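Local structure of UDP-glucose:anthocyanidin 3-O-glucosyltransferase (Clitoria ternatea, 4REL) at residues A[72-75]-A[80-83]; A[83-86]-A[92-95]; A[265-270]-A[401-406]. The protein is a plant glycosyltransferase of the GT-B clan, built from two Rossmann-like domains that face each other across a cleft. All coordinates share one frame; numbering follows the deposited sequence. Where two conformers were deposited one is given.

Contact 1: A[72-75]-A[80-83]. With KMP (3,5,7-trihydroxy-2-(4-hydroxyphenyl)-4H-chromen-4-one), chain B.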
loop_
_atom_site.group_PDB
_atom_site.type_symbol
_atom_site.label_atom_id
_atom_site.label_comp_id
_atom_site.label_asym_id
_atom_site.label_seq_id
_atom_site.Cartn_x
_atom_site.Cartn_y
_atom_site.Cartn_z
ATOM N N HIS A 72 -12.636 -25.280 -8.615
ATOM C CA HIS A 72 -13.368 -24.108 -8.153
ATOM C C HIS A 72 -12.983 -22.882 -8.979
ATOM O O HIS A 72 -11.815 -22.704 -9.355
ATOM C CB HIS A 72 -13.140 -23.828 -6.661
ATOM C CG HIS A 72 -13.896 -22.638 -6.159
ATOM N ND1 HIS A 72 -15.259 -22.489 -6.343
ATOM C CD2 HIS A 72 -13.487 -21.527 -5.504
ATOM C CE1 HIS A 72 -15.651 -21.347 -5.814
ATOM N NE2 HIS A 72 -14.593 -20.738 -5.301
ATOM N N VAL A 73 -13.977 -22.050 -9.258
ATOM C CA VAL A 73 -13.787 -20.796 -9.976
ATOM C C VAL A 73 -14.350 -19.650 -9.137
ATOM O O VAL A 73 -15.573 -19.445 -9.087
ATOM C CB VAL A 73 -14.541 -20.830 -11.325
ATOM C CG1 VAL A 73 -14.420 -19.495 -12.047
ATOM C CG2 VAL A 73 -14.029 -21.967 -12.185
ATOM N N PRO A 74 -13.469 -18.888 -8.473
ATOM C CA PRO A 74 -13.949 -17.790 -7.628
ATOM C C PRO A 74 -14.733 -16.749 -8.415
ATOM O O PRO A 74 -14.492 -16.554 -9.607
ATOM C CB PRO A 74 -12.653 -17.166 -7.098
ATOM C CG PRO A 74 -11.677 -18.282 -7.116
ATOM C CD PRO A 74 -12.010 -19.074 -8.362
ATOM N N ALA A 75 -15.678 -16.100 -7.747
ATOM C CA ALA A 75 -16.443 -15.020 -8.354
ATOM C C ALA A 75 -15.535 -13.818 -8.578
ATOM O O ALA A 75 -14.459 -13.718 -7.977
ATOM C CB ALA A 75 -17.616 -14.640 -7.466
ATOM N N GLU A 80 -13.103 -12.771 -2.245
ATOM C CA GLU A 80 -13.198 -14.235 -2.226
ATOM C C GLU A 80 -11.854 -14.949 -2.103
ATOM O O GLU A 80 -11.685 -15.811 -1.235
ATOM C CB GLU A 80 -13.950 -14.784 -3.439
ATOM C CG GLU A 80 -13.978 -16.309 -3.412
ATOM C CD GLU A 80 -14.994 -16.919 -4.346
ATOM O OE1 GLU A 80 -15.784 -16.168 -4.952
ATOM O OE2 GLU A 80 -14.990 -18.161 -4.476
ATOM N N LYS A 81 -10.893 -14.597 -2.954
ATOM C CA LYS A 81 -9.602 -15.279 -2.897
ATOM C C LYS A 81 -8.873 -15.015 -1.589
ATOM O O LYS A 81 -8.108 -15.872 -1.118
ATOM C CB LYS A 81 -8.721 -14.911 -4.095
ATOM C CG LYS A 81 -9.172 -15.581 -5.395
ATOM C CD LYS A 81 -8.369 -15.076 -6.581
ATOM C CE LYS A 81 -8.636 -15.919 -7.815
ATOM N NZ LYS A 81 -8.008 -15.320 -9.022
ATOM N N LEU A 82 -9.106 -13.844 -1.001
ATOM C CA LEU A 82 -8.529 -13.523 0.308
ATOM C C LEU A 82 -9.100 -14.458 1.372
ATOM O O LEU A 82 -8.356 -15.031 2.169
ATOM C CB LEU A 82 -8.790 -12.069 0.722
ATOM C CG LEU A 82 -8.621 -10.910 -0.259
ATOM C CD1 LEU A 82 -8.733 -9.578 0.474
ATOM C CD2 LEU A 82 -7.327 -10.979 -1.013
ATOM N N ASP A 83 -10.425 -14.590 1.404
ATOM C CA ASP A 83 -11.065 -15.517 2.341
ATOM C C ASP A 83 -10.540 -16.942 2.171
ATOM O O ASP A 83 -10.249 -17.632 3.153
ATOM C CB ASP A 83 -12.581 -15.544 2.116
ATOM C CG ASP A 83 -13.281 -14.257 2.544
ATOM O OD1 ASP A 83 -12.737 -13.505 3.375
ATOM O OD2 ASP A 83 -14.407 -14.016 2.059
HETATM C C1 KMP B . -8.702 -2.168 5.170
HETATM C C2 KMP B . -7.420 -2.178 4.649
HETATM C C3 KMP B . -7.136 -3.027 3.471
HETATM C C4 KMP B . -8.225 -3.832 2.882
HETATM C C5 KMP B . -9.478 -3.758 3.479
HETATM C C6 KMP B . -9.705 -2.945 4.593
HETATM C C9 KMP B . -5.784 -3.076 2.869
HETATM C C10 KMP B . -5.588 -3.954 1.693
HETATM C C11 KMP B . -6.759 -4.736 1.175
HETATM C C14 KMP B . -6.652 -5.643 -0.009
HETATM C C15 KMP B . -5.424 -6.032 -0.540
HETATM C C16 KMP B . -5.365 -6.873 -1.640
HETATM C C17 KMP B . -6.535 -7.331 -2.225
HETATM C C18 KMP B . -7.765 -6.951 -1.702
HETATM C C19 KMP B . -7.820 -6.113 -0.597
HETATM O O12 KMP B . -7.994 -4.630 1.786
HETATM O O13 KMP B . -4.846 -2.396 3.349
HETATM O O24 KMP B . -6.472 -8.153 -3.309
HETATM O O27 KMP B . -4.352 -4.002 1.124
HETATM O O29 KMP B . -10.953 -2.913 5.136
HETATM O O30 KMP B . -6.425 -1.428 5.197
#

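Contact 2: A[83-86]-A[92-95]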
loop_
_atom_site.group_PDB
_atom_site.type_symbol
_atom_site.label_atom_id
_atom_site.label_comp_id
_atom_site.label_asym_id
_atom_site.label_seq_id
_atom_site.Cartn_x
_atom_site.Cartn_y
_atom_site.Cartn_z
ATOM N N ASP A 83 -10.425 -14.590 1.404
ATOM C CA ASP A 83 -11.065 -15.517 2.341
ATOM C C ASP A 83 -10.540 -16.942 2.171
ATOM O O ASP A 83 -10.249 -17.632 3.153
ATOM C CB ASP A 83 -12.581 -15.544 2.116
ATOM C CG ASP A 83 -13.281 -14.257 2.544
ATOM O OD1 ASP A 83 -12.737 -13.505 3.375
ATOM O OD2 ASP A 83 -14.407 -14.016 2.059
ATOM N N LEU A 84 -10.455 -17.396 0.921
ATOM C CA LEU A 84 -10.055 -18.779 0.645
ATOM C C LEU A 84 -8.640 -19.046 1.133
ATOM O O LEU A 84 -8.375 -20.088 1.742
ATOM C CB LEU A 84 -10.205 -19.120 -0.846
ATOM C CG LEU A 84 -11.655 -19.257 -1.339
ATOM C CD1 LEU A 84 -11.711 -19.455 -2.851
ATOM C CD2 LEU A 84 -12.360 -20.422 -0.634
ATOM N N PHE A 85 -7.730 -18.105 0.898
ATOM C CA PHE A 85 -6.384 -18.269 1.447
ATOM C C PHE A 85 -6.394 -18.248 2.972
ATOM O O PHE A 85 -5.767 -19.084 3.608
ATOM C CB PHE A 85 -5.414 -17.194 0.950
ATOM C CG PHE A 85 -4.067 -17.274 1.615
ATOM C CD1 PHE A 85 -3.184 -18.301 1.290
ATOM C CD2 PHE A 85 -3.707 -16.363 2.593
ATOM C CE1 PHE A 85 -1.954 -18.396 1.909
ATOM C CE2 PHE A 85 -2.473 -16.456 3.229
ATOM C CZ PHE A 85 -1.594 -17.468 2.880
ATOM N N LEU A 86 -7.079 -17.273 3.564
ATOM C CA LEU A 86 -7.066 -17.181 5.018
ATOM C C LEU A 86 -7.693 -18.437 5.636
ATOM O O LEU A 86 -7.290 -18.862 6.724
ATOM C CB LEU A 86 -7.774 -15.906 5.506
ATOM C CG LEU A 86 -7.084 -14.583 5.172
ATOM C CD1 LEU A 86 -8.029 -13.394 5.430
ATOM C CD2 LEU A 86 -5.796 -14.412 5.960
ATOM N N ASN A 92 -1.689 -24.900 6.891
ATOM C CA ASN A 92 -1.134 -24.622 5.576
ATOM C C ASN A 92 0.175 -23.851 5.712
ATOM O O ASN A 92 1.146 -24.118 5.001
ATOM C CB ASN A 92 -2.143 -23.833 4.743
ATOM C CG ASN A 92 -1.693 -23.617 3.310
ATOM O OD1 ASN A 92 -1.079 -24.490 2.689
ATOM N ND2 ASN A 92 -2.015 -22.449 2.767
ATOM N N LEU A 93 0.211 -22.897 6.636
ATOM C CA LEU A 93 1.443 -22.155 6.873
ATOM C C LEU A 93 2.547 -23.070 7.377
ATOM O O LEU A 93 3.721 -22.907 7.007
ATOM C CB LEU A 93 1.214 -21.013 7.868
ATOM C CG LEU A 93 0.091 -20.044 7.524
ATOM C CD1 LEU A 93 0.043 -18.958 8.613
ATOM C CD2 LEU A 93 0.332 -19.422 6.166
ATOM N N ARG A 94 2.187 -24.043 8.212
ATOM C CA ARG A 94 3.180 -24.969 8.762
ATOM C C ARG A 94 3.720 -25.918 7.701
ATOM O O ARG A 94 4.787 -26.489 7.858
ATOM C CB ARG A 94 2.609 -25.758 9.950
ATOM C CG ARG A 94 2.267 -24.886 11.153
ATOM C CD ARG A 94 1.676 -25.697 12.305
ATOM N NE ARG A 94 1.398 -24.858 13.468
ATOM C CZ ARG A 94 0.182 -24.601 13.945
ATOM N NH1 ARG A 94 -0.898 -25.130 13.373
ATOM N NH2 ARG A 94 0.052 -23.813 15.001
ATOM N N LYS A 95 2.978 -26.095 6.614
ATOM C CA LYS A 95 3.520 -26.882 5.511
ATOM C C LYS A 95 4.687 -26.090 4.902
ATOM O O LYS A 95 5.712 -26.654 4.532
ATOM C CB LYS A 95 2.442 -27.203 4.463
ATOM C CG LYS A 95 2.775 -28.383 3.563
ATOM C CD LYS A 95 3.566 -27.972 2.329
ATOM C CE LYS A 95 2.731 -27.125 1.380
ATOM N NZ LYS A 95 3.261 -27.130 -0.012
#

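Contact 3: A[265-270]-A[401-406]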
loop_
_atom_site.group_PDB
_atom_site.type_symbol
_atom_site.label_atom_id
_atom_site.label_comp_id
_atom_site.label_asym_id
_atom_site.label_seq_id
_atom_site.Cartn_x
_atom_site.Cartn_y
_atom_site.Cartn_z
ATOM N N SER A 265 3.055 20.325 -15.228
ATOM C CA SER A 265 1.907 20.662 -16.071
ATOM C C SER A 265 0.987 19.471 -16.372
ATOM O O SER A 265 -0.156 19.663 -16.794
ATOM C CB SER A 265 2.383 21.252 -17.393
ATOM O OG SER A 265 3.102 20.275 -18.122
ATOM N N VAL A 266 1.487 18.256 -16.156
ATOM C CA VAL A 266 0.791 17.048 -16.612
ATOM C C VAL A 266 0.014 16.364 -15.500
ATOM O O VAL A 266 0.507 16.231 -14.386
ATOM C CB VAL A 266 1.784 16.030 -17.199
ATOM C CG1 VAL A 266 1.051 14.768 -17.675
ATOM C CG2 VAL A 266 2.554 16.657 -18.347
ATOM N N ALA A 267 -1.210 15.937 -15.800
ATOM C CA ALA A 267 -1.958 15.107 -14.854
ATOM C C ALA A 267 -1.707 13.620 -15.120
ATOM O O ALA A 267 -2.015 13.114 -16.208
ATOM C CB ALA A 267 -3.450 15.414 -14.950
ATOM N N TYR A 268 -1.158 12.913 -14.130
ATOM C CA TYR A 268 -1.020 11.465 -14.222
ATOM C C TYR A 268 -2.198 10.844 -13.487
ATOM O O TYR A 268 -2.434 11.129 -12.311
ATOM C CB TYR A 268 0.315 10.997 -13.612
ATOM C CG TYR A 268 0.381 9.497 -13.405
ATOM C CD1 TYR A 268 0.050 8.627 -14.434
ATOM C CD2 TYR A 268 0.767 8.957 -12.180
ATOM C CE1 TYR A 268 0.101 7.255 -14.263
ATOM C CE2 TYR A 268 0.827 7.580 -11.993
ATOM C CZ TYR A 268 0.485 6.735 -13.043
ATOM O OH TYR A 268 0.519 5.366 -12.884
ATOM N N VAL A 269 -2.952 10.010 -14.194
ATOM C CA VAL A 269 -4.163 9.419 -13.652
ATOM C C VAL A 269 -4.029 7.901 -13.608
ATOM O O VAL A 269 -3.733 7.248 -14.612
ATOM C CB VAL A 269 -5.389 9.775 -14.513
ATOM C CG1 VAL A 269 -6.655 9.166 -13.906
ATOM C CG2 VAL A 269 -5.523 11.287 -14.643
ATOM N N CYS A 270 -4.248 7.334 -12.431
ATOM C CA CYS A 270 -4.296 5.891 -12.300
ATOM C C CYS A 270 -5.176 5.554 -11.108
ATOM O O CYS A 270 -4.853 5.929 -9.979
ATOM C CB CYS A 270 -2.896 5.338 -12.084
ATOM S SG CYS A 270 -2.829 3.540 -12.217
ATOM N N LEU A 401 -7.574 23.634 -9.745
ATOM C CA LEU A 401 -7.107 24.056 -8.431
ATOM C C LEU A 401 -5.644 23.699 -8.230
ATOM O O LEU A 401 -4.827 24.568 -7.920
ATOM C CB LEU A 401 -7.956 23.417 -7.332
ATOM C CG LEU A 401 -7.461 23.651 -5.904
ATOM C CD1 LEU A 401 -7.527 25.134 -5.584
ATOM C CD2 LEU A 401 -8.292 22.859 -4.917
ATOM N N ILE A 402 -5.312 22.425 -8.436
ATOM C CA ILE A 402 -3.954 21.943 -8.186
ATOM C C ILE A 402 -2.956 22.361 -9.273
ATOM O O ILE A 402 -1.842 22.784 -8.966
ATOM C CB ILE A 402 -3.926 20.411 -8.048
ATOM C CG1 ILE A 402 -4.876 19.941 -6.931
ATOM C CG2 ILE A 402 -2.500 19.907 -7.824
ATOM C CD1 ILE A 402 -4.552 20.481 -5.550
ATOM N N LEU A 403 -3.335 22.243 -10.541
ATOM C CA LEU A 403 -2.370 22.488 -11.618
ATOM C C LEU A 403 -2.045 23.959 -11.888
ATOM O O LEU A 403 -0.894 24.283 -12.168
ATOM C CB LEU A 403 -2.812 21.826 -12.922
ATOM C CG LEU A 403 -2.626 20.315 -12.960
ATOM C CD1 LEU A 403 -3.280 19.746 -14.226
ATOM C CD2 LEU A 403 -1.138 19.981 -12.922
ATOM N N VAL A 404 -3.046 24.838 -11.831
ATOM C CA VAL A 404 -2.844 26.206 -12.325
ATOM C C VAL A 404 -3.268 27.359 -11.404
ATOM O O VAL A 404 -2.681 28.433 -11.470
ATOM C CB VAL A 404 -3.493 26.433 -13.735
ATOM C CG1 VAL A 404 -2.869 25.526 -14.778
ATOM C CG2 VAL A 404 -4.997 26.240 -13.682
ATOM N N GLN A 405 -4.276 27.153 -10.560
ATOM C CA GLN A 405 -4.829 28.268 -9.784
ATOM C C GLN A 405 -3.993 28.668 -8.565
ATOM O O GLN A 405 -3.384 27.815 -7.904
ATOM C CB GLN A 405 -6.277 27.985 -9.390
ATOM C CG GLN A 405 -7.185 27.789 -10.599
ATOM C CD GLN A 405 -8.620 27.468 -10.225
ATOM O OE1 GLN A 405 -8.916 27.116 -9.084
ATOM N NE2 GLN A 405 -9.519 27.582 -11.197
ATOM N N GLU A 406 -3.966 29.972 -8.276
ATOM C CA GLU A 406 -3.210 30.489 -7.132
ATOM C C GLU A 406 -3.775 29.919 -5.832
ATOM O O GLU A 406 -3.053 29.758 -4.853
ATOM C CB GLU A 406 -3.221 32.030 -7.116
ATOM C CG GLU A 406 -2.113 32.683 -6.257
ATOM C CD GLU A 406 -2.490 32.819 -4.785
ATOM O OE1 GLU A 406 -3.704 32.851 -4.481
ATOM O OE2 GLU A 406 -1.572 32.897 -3.931
#

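Contact 1: A[72-75]-A[80-83]
The first turn of helix 80-86 is tied to the loop that precedes it through Glu80, whose two carboxylate oxygens each receive one N-H, from His72 and Ala75. Glu80 holds CG anti to its backbone N (chi1 178°) and runs on extended, carrying the carboxylate outward to the loop. OE2 accepts from NE2 of His72 at 2.7 Å; the bond is fairly straight (160°), lies almost in the imidazole plane and arrives nearly in line with the C-O bond of Glu80. Ring and carboxylate are twisted 37° against each other. At the other oxygen, OE1, the backbone N of Ala75 donates at 2.8 Å from well above the carboxylate plane. Two donors thus restrict rotation of the group, and the negative charge would probably favour a proton on NE2 and could raise the pKa of the ring. Between these bonds sits Pro74, a residue with no backbone N-H to satisfy: its CB lies 3.6 Å from CD of Glu80, and its CG meets CE of Lys81 at 3.9 Å, the long aliphatic lysine chain crossing the ring at about a right angle. On the same helix Leu82 turns to the ligand, its CD1 3.5 Å from C18 of KMP. Phe12 and Phe14 of a nearby loop and Phe192 of helix 191-197 also touch Leu82, while Asp83 OD1 accepts from the backbone N of Phe192, joining the two helices.

Contact 2: A[83-86]-A[92-95]
Phe85 reaches from helix 80-86 toward the start of helix 89-104, where the far end of its ring lies against Asn92 and Leu93. Its CG is anti to the backbone N (chi1 174°), a setting that swings the ring toward the following helix. CE1 comes 4.1 Å from ND2 of Asn92. Ring and amide planes stand 70° apart and the two side chains cross at about a right angle; the approach is oblique, and no hydrogen bond to the ring results. CZ of Phe85 meets CD2 of Leu93 at 4.3 Å, a loose apolar touch that gives the ring a hydrocarbon neighbour beside the amide. Helices 80-86 and 89-104 follow one another over a short link, and both pack on strand 59-64 at the edge of the seven-stranded parallel sheet. Ile64 of that strand touches Phe85, Asn92 and Leu93, which suits the apolar Phe85 and Leu93. Asparagine suits its buried place because its amide has backbone and hydroxyl partners: ND2 is hydrogen-bonded to Ser65 O and to Thr88 OG1, which directs the amide N-H groups to these oxygens instead of to the aromatic ring. The Thr88 hydroxyl is itself bonded to the carbonyl O of Phe85, linking the end of the first helix to Asn92. Beyond Asn92, Leu93 also packs on Ser119, Ser120 and Val123 of helix 119-127.

Contact 3: A[265-270]-A[401-406]
Leu403, in the last turn of helix 392-403, is the residue that meets the start of strand 266-270, and the chain approaches it through two residues that look to other neighbours. Leu401 touches Asp407, and Ile402 packs on Val339 and Pro358, so the helix already leans on the sheet before the contact is made. At Leu403 CG lies beside the backbone N and anti to the carbonyl carbon (chi1 -75°), which sends the forked end to the beginning of the strand. Both methyls of Leu403, CD1 and CD2, lie 4.0 Å from Ser265 O. Leu403 CD2 also comes 4.3 Å from Val266 O, and Leu403 CD1 lies 4.4 Å from Ala267 CB. These are van der Waals contacts, with no hydrogen bond between the segments. A branched leucine can spread over both backbone and methyl, and the small Ala267 probably allows the helix to lie close to the strand; Ser265 turns its side chain away, its OG bonded to Ser262 O. From Val404 the backbone no longer follows the helix, and the chain moves off from the strand. Gln405 follows: its carbonyl O and that of Ile402 both bind Arg412 NH1, so one guanidinium nitrogen bridges the turn to helix 409-425. Strand 266-270 runs inside the six-stranded parallel sheet of the C-terminal Rossmann-like domain, between strands 296-299 and 337-342; helix 392-403 lies against it, with Ala267 also touching Leu399, and Leu403 sharing Val339 of the neighbouring strand with Ile402.

Contacts 1 and 2 are consecutive: both use helix 80-86, they share Asp83, and their centres are 13 Å apart. They also touch directly, His72 CD2 lying 3.8 Å from Leu84 CD1. Both belong to the N-terminal domain, where Leu82 supplies part of the KMP pocket and the nearest atoms of the Phe85 side chain and KMP are about 10 Å apart. Contact 3 belongs to the other domain, its centre about 38 Å from that of contact 1 and 44 Å from that of contact 2, on the opposite side of the chain's centre from contact 2. The pocket lies where the two domains meet, since Phe365, Gly366 and Asp367 beyond strand 359-361 join the N-terminal residues around KMP.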